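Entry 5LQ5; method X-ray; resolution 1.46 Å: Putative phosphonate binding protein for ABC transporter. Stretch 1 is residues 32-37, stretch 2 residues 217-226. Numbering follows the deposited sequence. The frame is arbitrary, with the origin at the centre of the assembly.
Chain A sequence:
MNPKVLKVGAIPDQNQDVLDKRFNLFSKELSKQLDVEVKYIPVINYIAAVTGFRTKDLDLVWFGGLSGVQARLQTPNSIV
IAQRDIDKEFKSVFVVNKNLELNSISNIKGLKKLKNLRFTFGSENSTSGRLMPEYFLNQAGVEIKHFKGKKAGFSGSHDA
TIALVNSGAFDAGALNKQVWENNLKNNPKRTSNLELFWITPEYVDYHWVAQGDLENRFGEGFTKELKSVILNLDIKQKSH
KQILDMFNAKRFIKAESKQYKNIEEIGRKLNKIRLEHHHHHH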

ATOM      1  N   LYS A  32      18.638 -10.906 -12.765  1.00 24.68           N
ATOM      2  CA  LYS A  32      19.913 -10.602 -13.447  1.00 28.90           C
ATOM      3  C   LYS A  32      21.055 -10.357 -12.442  1.00 31.92           C
ATOM      4  O   LYS A  32      22.153 -10.889 -12.584  1.00 31.72           O
ATOM      5  CB  LYS A  32      19.772  -9.393 -14.357  1.00 32.93           C
ATOM      6  CG  LYS A  32      19.068  -9.681 -15.674  1.00 48.53           C
ATOM      7  CD  LYS A  32      19.025  -8.446 -16.560  1.00 67.38           C
ATOM      8  CE  LYS A  32      18.040  -8.619 -17.707  1.00105.17           C
ATOM      9  NZ  LYS A  32      17.818  -7.350 -18.447  1.00 72.96           N
ATOM     10  N   GLN A  33      20.777  -9.551 -11.422  1.00 23.73           N
ATOM     11  CA  GLN A  33      21.789  -9.166 -10.427  1.00 28.18           C
ATOM     12  C   GLN A  33      22.126 -10.236  -9.403  1.00 27.06           C
ATOM     13  O   GLN A  33      23.284 -10.340  -8.970  1.00 29.32           O
ATOM     14  CB  GLN A  33      21.403  -7.902  -9.704  1.00 26.96           C
ATOM     15  CG  GLN A  33      21.342  -6.669 -10.591  1.00 26.40           C
ATOM     16  CD  GLN A  33      21.483  -5.367  -9.797  1.00 28.31           C
ATOM     17  OE1 GLN A  33      22.338  -5.244  -8.909  1.00 33.83           O
ATOM     18  NE2 GLN A  33      20.608  -4.406 -10.069  1.00 31.60           N
ATOM     19  N   LEU A  34      21.125 -10.997  -8.990  1.00 27.25           N
ATOM     20  CA  LEU A  34      21.314 -12.105  -8.021  1.00 26.43           C
ATOM     21  C   LEU A  34      21.649 -13.468  -8.609  1.00 29.14           C
ATOM     22  O   LEU A  34      22.043 -14.371  -7.880  1.00 30.32           O
ATOM     23  CB  LEU A  34      20.065 -12.268  -7.137  1.00 28.69           C
ATOM     24  CG  LEU A  34      19.750 -11.000  -6.347  1.00 28.11           C
ATOM     25  CD1 LEU A  34      18.363 -11.097  -5.736  1.00 30.96           C
ATOM     26  CD2 LEU A  34      20.798 -10.678  -5.296  1.00 31.24           C
ATOM     27  N   ASP A  35      21.477 -13.610  -9.918  1.00 27.58           N
ATOM     28  CA  ASP A  35      21.765 -14.877 -10.638  1.00 29.19           C
ATOM     29  C   ASP A  35      20.948 -16.042 -10.038  1.00 27.76           C
ATOM     30  O   ASP A  35      21.456 -17.126  -9.768  1.00 32.17           O
ATOM     31  CB  ASP A  35      23.292 -15.152 -10.577  1.00 46.47           C
ATOM     32  CG  ASP A  35      23.698 -16.547 -11.070  1.00118.48           C
ATOM     33  OD1 ASP A  35      22.888 -17.317 -11.631  1.00131.91           O
ATOM     34  OD2 ASP A  35      24.865 -16.891 -10.879  1.00 66.34           O
ATOM     35  N   VAL A  36      19.668 -15.792  -9.814  1.00 27.33           N
ATOM     36  CA  VAL A  36      18.727 -16.836  -9.400  1.00 28.03           C
ATOM     37  C   VAL A  36      17.406 -16.555 -10.131  1.00 28.57           C
ATOM     38  O   VAL A  36      17.177 -15.433 -10.608  1.00 26.07           O
ATOM     39  CB  VAL A  36      18.495 -16.901  -7.867  1.00 32.45           C
ATOM     40  CG1 VAL A  36      19.800 -17.187  -7.116  1.00 35.03           C
ATOM     41  CG2 VAL A  36      17.852 -15.612  -7.366  1.00 34.55           C
ATOM     42  N   GLU A  37      16.569 -17.587 -10.214  1.00 29.04           N
ATOM     43  CA  GLU A  37      15.201 -17.475 -10.749  1.00 29.12           C
ATOM     44  C   GLU A  37      14.350 -16.660  -9.790  1.00 27.20           C
ATOM     45  O   GLU A  37      14.344 -16.924  -8.588  1.00 25.75           O
ATOM     46  CB  GLU A  37      14.537 -18.836 -10.972  1.00 41.79           C
ATOM     47  CG  GLU A  37      14.521 -19.280 -12.426  1.00 80.96           C
ATOM     48  CD  GLU A  37      13.518 -20.386 -12.677  1.00 88.17           C
ATOM     49  OE1 GLU A  37      13.633 -21.439 -12.018  1.00 57.44           O
ATOM     50  OE2 GLU A  37      12.615 -20.200 -13.521  1.00 73.53           O
TER
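Stretch 2 (217-226) RFGEGFTKEL

Leu34 forms the apolar centre of the contact, losing more surface to the other stretch than any other residue in either segment. Its CA-to-CB bond runs sideways to stretch 2, but with chi1 m and chi2 t the end of the side chain comes nearer. Leu34 CD1 lies 3.7 Å from Leu226 CD1 and 4.0 Å from Phe222 CZ, so one methyl touches two residues that are one helical turn apart. Val36 extends the apolar patch: its CA-to-CB bond points toward stretch 2, and its methyls reach two rings: Val36 CG2 lies 4.2 Å from Phe222 CE1, while Val36 CG1 lies 4.0 Å from Phe218 CD1 and 4.3 Å from Phe222 CE1. Phe222 therefore touches both Leu34 and Val36, and all the approaches to the two rings are oblique.

The pairing gives the direction of the chains. Leu34 has its nearest CA in Leu226, at a CA–CA distance of 7.1 Å, and Val36 has its nearest in Phe218, CA to CA 8.3 Å; as stretch 1 advances, its partners step back along stretch 2, so the two run in opposite senses. Stretch 1 is helical through Leu34; Asp35, with positive phi (57/46), is the first residue to leave helical angles, and Val36 is extended (-141/160). Stretch 2 ends one helix at Phe218 and begins another at Phe222. Between them, a type II turn from Gly219 to Phe222 is closed by a hydrogen bond from Phe222 N to Gly219 O (3.2 Å). Gly219, at phi/psi 103/158, would jam a CB against the carbonyl O of Phe218; Gly221, at the N-cap position, also has positive phi, which favours glycine. Neither glycine touches stretch 1. The new helix is marked by hydrogen bonds from Glu225 N to Gly221 O (3.0 Å) and from Leu226 N to Phe222 O (2.8 Å). Phe218, from the first helix, and Phe222, from the second, both touch Val36.

Glu225 makes the polar edge. Its CA-to-CB bond points toward stretch 1, and its t, t side chain carries the carboxylate past Leu34, with Glu225 CD 3.5 Å from Leu34 CD2. Glu225 OE2 stands 3.7 Å from Gln33 O, a contact between two acceptors rather than a hydrogen bond. No direct hydrogen bond joins the stretches. Instead, a water donates to both sides, to Leu34 O at 2.6 Å and to Glu225 OE1 at 3.1 Å, bridging two acceptors that could not pair directly.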

ATOM      1  N   ARG A 217      18.455 -21.664   1.498  1.00 38.93           N
ATOM      2  CA  ARG A 217      18.112 -22.001   0.106  1.00 31.19           C
ATOM      3  C   ARG A 217      19.057 -21.391  -0.912  1.00 33.58           C
ATOM      4  O   ARG A 217      19.298 -21.991  -1.964  1.00 35.68           O
ATOM      5  CB  ARG A 217      16.704 -21.536  -0.236  1.00 37.68           C
ATOM      6  CG  ARG A 217      15.621 -22.176   0.596  1.00 39.91           C
ATOM      7  CD  ARG A 217      14.478 -21.201   0.768  1.00 44.08           C
ATOM      8  NE  ARG A 217      13.905 -20.852  -0.519  1.00 41.81           N
ATOM      9  CZ  ARG A 217      12.925 -19.965  -0.677  1.00 34.17           C
ATOM     10  NH1 ARG A 217      12.430 -19.331   0.383  1.00 41.05           N
ATOM     11  NH2 ARG A 217      12.473 -19.710  -1.892  1.00 29.55           N
ATOM     12  N   PHE A 218      19.554 -20.193  -0.614  1.00 33.36           N
ATOM     13  CA  PHE A 218      20.312 -19.389  -1.610  1.00 30.47           C
ATOM     14  C   PHE A 218      21.779 -19.139  -1.283  1.00 32.89           C
ATOM     15  O   PHE A 218      22.515 -18.612  -2.127  1.00 40.32           O
ATOM     16  CB  PHE A 218      19.589 -18.062  -1.894  1.00 30.42           C
ATOM     17  CG  PHE A 218      18.219 -18.246  -2.526  1.00 30.41           C
ATOM     18  CD1 PHE A 218      18.091 -18.671  -3.833  1.00 31.88           C
ATOM     19  CD2 PHE A 218      17.056 -18.031  -1.786  1.00 31.80           C
ATOM     20  CE1 PHE A 218      16.845 -18.847  -4.413  1.00 36.34           C
ATOM     21  CE2 PHE A 218      15.801 -18.201  -2.359  1.00 26.98           C
ATOM     22  CZ  PHE A 218      15.694 -18.620  -3.678  1.00 26.25           C
ATOM     23  N   GLY A 219      22.203 -19.536  -0.084  1.00 42.22           N
ATOM     24  CA  GLY A 219      23.603 -19.415   0.339  1.00 36.12           C
ATOM     25  C   GLY A 219      23.880 -18.268   1.289  1.00 38.86           C
ATOM     26  O   GLY A 219      23.146 -17.292   1.331  1.00 37.39           O
ATOM     27  N   GLU A 220      24.969 -18.388   2.034  1.00 38.52           N
ATOM     28  CA  GLU A 220      25.370 -17.359   3.006  1.00 32.28           C
ATOM     29  C   GLU A 220      25.564 -16.026   2.292  1.00 32.28           C
ATOM     30  O   GLU A 220      26.116 -15.978   1.200  1.00 40.56           O
ATOM     31  CB  GLU A 220      26.667 -17.724   3.758  1.00 48.69           C
ATOM     32  CG  GLU A 220      26.503 -18.813   4.813  1.00103.06           C
ATOM     33  CD  GLU A 220      26.678 -20.203   4.243  1.00153.42           C
ATOM     34  OE1 GLU A 220      26.105 -20.443   3.154  1.00110.80           O
ATOM     35  OE2 GLU A 220      27.354 -21.042   4.881  1.00103.95           O
ATOM     36  N   GLY A 221      25.055 -14.967   2.920  1.00 34.43           N
ATOM     37  CA  GLY A 221      25.169 -13.587   2.423  1.00 35.05           C
ATOM     38  C   GLY A 221      24.097 -13.165   1.422  1.00 28.43           C
ATOM     39  O   GLY A 221      24.085 -12.015   1.004  1.00 30.92           O
ATOM     40  N   PHE A 222      23.195 -14.084   1.057  1.00 28.88           N
ATOM     41  CA  PHE A 222      22.144 -13.798   0.058  1.00 27.87           C
ATOM     42  C   PHE A 222      21.233 -12.660   0.489  1.00 26.92           C
ATOM     43  O   PHE A 222      20.978 -11.748  -0.291  1.00 25.81           O
ATOM     44  CB  PHE A 222      21.299 -15.030  -0.277  1.00 29.87           C
ATOM     45  CG  PHE A 222      20.265 -14.779  -1.347  1.00 26.66           C
ATOM     46  CD1 PHE A 222      20.623 -14.788  -2.697  1.00 32.77           C
ATOM     47  CD2 PHE A 222      18.936 -14.505  -1.024  1.00 26.85           C
ATOM     48  CE1 PHE A 222      19.679 -14.535  -3.685  1.00 29.13           C
ATOM     49  CE2 PHE A 222      17.989 -14.259  -2.013  1.00 29.05           C
ATOM     50  CZ  PHE A 222      18.353 -14.283  -3.340  1.00 34.88           C
ATOM     51  N   THR A 223      20.758 -12.691   1.721  1.00 28.05           N
ATOM     52  CA  THR A 223      19.844 -11.620   2.181  1.00 26.58           C
ATOM     53  C   THR A 223      20.503 -10.248   2.108  1.00 27.44           C
ATOM     54  O   THR A 223      19.903  -9.299   1.663  1.00 25.01           O
ATOM     55  CB  THR A 223      19.312 -11.864   3.610  1.00 30.37           C
ATOM     56  OG1 THR A 223      18.900 -13.226   3.720  1.00 38.56           O
ATOM     57  CG2 THR A 223      18.113 -10.985   3.909  1.00 35.30           C
ATOM     58  N   LYS A 224      21.753 -10.179   2.543  1.00 30.36           N
ATOM     59  CA  LYS A 224      22.555  -8.966   2.415  1.00 30.37           C
ATOM     60  C   LYS A 224      22.696  -8.491   0.948  1.00 24.58           C
ATOM     61  O   LYS A 224      22.566  -7.304   0.665  1.00 30.42           O
ATOM     62  CB  LYS A 224      23.940  -9.148   3.058  1.00 36.28           C
ATOM     63  CG  LYS A 224      24.679  -7.830   3.259  1.00 55.44           C
ATOM     64  CD  LYS A 224      25.421  -7.781   4.586  1.00121.39           C
ATOM     65  CE  LYS A 224      24.467  -7.571   5.756  1.00138.92           C
ATOM     66  NZ  LYS A 224      25.183  -7.420   7.051  1.00 96.93           N
ATOM     67  N   GLU A 225      22.928  -9.437   0.038  1.00 25.12           N
ATOM     68  CA  GLU A 225      23.070  -9.151  -1.414  1.00 27.65           C
ATOM     69  C   GLU A 225      21.732  -8.625  -1.978  1.00 25.34           C
ATOM     70  O   GLU A 225      21.677  -7.640  -2.723  1.00 25.25           O
ATOM     71  CB  GLU A 225      23.488 -10.407  -2.177  1.00 34.91           C
ATOM     72  CG  GLU A 225      23.864 -10.164  -3.640  1.00 63.26           C
ATOM     73  CD  GLU A 225      24.108 -11.439  -4.439  1.00138.02           C
ATOM     74  OE1 GLU A 225      23.826 -12.559  -3.945  1.00 79.97           O
ATOM     75  OE2 GLU A 225      24.560 -11.305  -5.594  1.00112.83           O
ATOM     76  N   LEU A 226      20.651  -9.298  -1.598  1.00 22.54           N
ATOM     77  CA  LEU A 226      19.287  -8.893  -1.996  1.00 24.96           C
ATOM     78  C   LEU A 226      18.953  -7.451  -1.557  1.00 20.79           C
ATOM     79  O   LEU A 226      18.479  -6.621  -2.339  1.00 23.54           O
ATOM     80  CB  LEU A 226      18.271  -9.897  -1.400  1.00 22.19           C
ATOM     81  CG  LEU A 226      16.771  -9.556  -1.547  1.00 25.76           C
ATOM     82  CD1 LEU A 226      16.387  -9.478  -3.004  1.00 30.23           C
ATOM     83  CD2 LEU A 226      15.913 -10.581  -0.836  1.00 28.00           C
TER
HETATM   84  O   HOH W   1      22.770 -15.078  -5.450  1.00 41.42           O